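Local coordinates for phage-related protein (Bordetella bronchiseptica RB50, PDB 3BJQ) that is probably a major capsid protein of the phage major capsid protein E family, a building block of phage heads, at residues Lys185-Cys190 with Asp211-Leu216. Residues are numbered along the deposited sequence; the frame is centred on the assembly and turned at random.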
# COMPACT_ATOMS: atom_id res chain seq x y z
N LYS E 185 -35.02 -17.13 36.89
CA LYS E 185 -36.09 -17.83 37.58
C LYS E 185 -37.26 -18.25 36.68
O LYS E 185 -37.76 -19.35 36.81
CB LYS E 185 -36.63 -16.97 38.71
CG LYS E 185 -35.74 -16.93 39.92
CD LYS E 185 -36.23 -15.88 40.92
CE LYS E 185 -35.57 -16.05 42.29
NZ LYS E 185 -34.12 -16.35 42.19
N ALA E 186 -37.69 -17.36 35.79
CA ALA E 186 -38.75 -17.71 34.86
C ALA E 186 -38.28 -18.79 33.88
O ALA E 186 -39.06 -19.68 33.52
CB ALA E 186 -39.25 -16.50 34.10
N LEU E 187 -37.03 -18.73 33.44
CA LEU E 187 -36.49 -19.80 32.58
C LEU E 187 -36.47 -21.15 33.29
O LEU E 187 -36.83 -22.18 32.70
CB LEU E 187 -35.10 -19.46 32.04
CG LEU E 187 -34.49 -20.49 31.07
CD1 LEU E 187 -35.37 -20.74 29.86
CD2 LEU E 187 -33.10 -20.07 30.59
N SER E 188 -36.05 -21.17 34.55
CA SER E 188 -36.09 -22.39 35.36
C SER E 188 -37.48 -23.01 35.44
O SER E 188 -37.65 -24.22 35.38
CB SER E 188 -35.64 -22.10 36.78
OG SER E 188 -34.38 -21.47 36.78
N ALA E 189 -38.47 -22.14 35.65
CA ALA E 189 -39.86 -22.56 35.76
C ALA E 189 -40.31 -23.22 34.47
O ALA E 189 -41.07 -24.19 34.49
CB ALA E 189 -40.76 -21.39 36.09
N CYS E 190 -39.82 -22.73 33.34
CA CYS E 190 -40.15 -23.31 32.05
C CYS E 190 -39.49 -24.66 31.76
O CYS E 190 -40.06 -25.47 31.03
CB CYS E 190 -39.77 -22.35 30.92
SG CYS E 190 -40.76 -20.87 30.84
N ASP E 211 -34.13 -22.24 22.38
CA ASP E 211 -34.43 -22.44 20.96
C ASP E 211 -35.82 -23.04 20.74
O ASP E 211 -36.53 -22.68 19.80
CB ASP E 211 -33.37 -23.31 20.31
CG ASP E 211 -32.17 -22.50 19.84
OD1 ASP E 211 -31.83 -21.46 20.46
OD2 ASP E 211 -31.56 -22.91 18.84
N MSE E 212 -36.21 -23.97 21.62
CA MSE E 212 -37.56 -24.56 21.57
C MSE E 212 -38.61 -23.50 21.84
O MSE E 212 -39.62 -23.46 21.15
CB MSE E 212 -37.78 -25.70 22.56
CG MSE E 212 -36.99 -26.97 22.28
SE MSE E 212 -37.36 -28.35 23.60
CE MSE E 212 -35.63 -29.05 23.65
N LEU E 213 -38.37 -22.66 22.85
CA LEU E 213 -39.29 -21.59 23.20
C LEU E 213 -39.43 -20.55 22.09
O LEU E 213 -40.51 -20.00 21.90
CB LEU E 213 -38.89 -20.89 24.50
CG LEU E 213 -39.06 -21.72 25.78
CD1 LEU E 213 -38.66 -20.89 26.97
CD2 LEU E 213 -40.48 -22.21 25.89
N LYS E 214 -38.34 -20.25 21.39
CA LYS E 214 -38.39 -19.33 20.23
C LYS E 214 -39.33 -19.84 19.16
O LYS E 214 -40.12 -19.10 18.61
CB LYS E 214 -37.01 -19.17 19.59
CG LYS E 214 -36.08 -18.25 20.33
CD LYS E 214 -34.65 -18.40 19.85
CE LYS E 214 -34.52 -18.26 18.35
NZ LYS E 214 -33.06 -18.14 18.01
N ALA E 215 -39.17 -21.12 18.83
CA ALA E 215 -40.02 -21.74 17.80
C ALA E 215 -41.48 -21.89 18.26
O ALA E 215 -42.42 -21.68 17.50
CB ALA E 215 -39.49 -23.09 17.40
N LEU E 216 -41.65 -22.28 19.52
CA LEU E 216 -42.99 -22.45 20.08
C LEU E 216 -43.76 -21.12 20.17
O LEU E 216 -44.94 -21.04 19.80
CB LEU E 216 -42.90 -23.05 21.48
CG LEU E 216 -43.86 -24.17 21.82
CD1 LEU E 216 -43.57 -25.39 20.91
CD2 LEU E 216 -43.70 -24.55 23.30
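Leu-213 points from helix 210-217 into the angle between Leu-187 and Cys-190, which sit three residues apart on helix 184-191. Both helices belong to the helical connection of a beta-alpha-beta crossover, which leaves strand 179-183 and returns through the parallel, neighbouring strand 221-230 of a mixed sheet. The contact rests on one methyl group. In Leu-213, CD1 lies anti to CA (chi2 -178°), which extends the side chain to its full length and brings this methyl foremost. On one flank it meets Leu-187, CD1 to CD1 at 4.4 Å, a methyl-to-methyl touch between branch ends. On another it faces the beta carbon of Cys-190, with Leu-213 CD1 4.4 Å from Cys-190 CB. The sulfur of Cys-190 is equally near, its SG standing 4.4 Å from Leu-213 CD1. Leu-187 starts out directed past the other helix and reaches Leu-213 through its CD1 branch, whereas the Cys-190 and Leu-213 side chains leave their backbones toward each other. The touch is light: 85 Å² is buried in all, and the nearest CA atoms, those of Cys-190 and Leu-213, are 9.1 Å apart. Leu-196 of helix 194-199 packs on both Cys-190 and Leu-213, while strand 221-230 presents Val-224 to Leu-187 and Ile-222 to Leu-213, so the little apolar cluster joins three helices to the sheet. Helix 210-217 also meets Glu-206 of the second subunit through Met-212 (selenomethionine) and Leu-216. Within helix 184-191, Cys-190 SG lies 3.4 Å from Ala-186 O, one turn back.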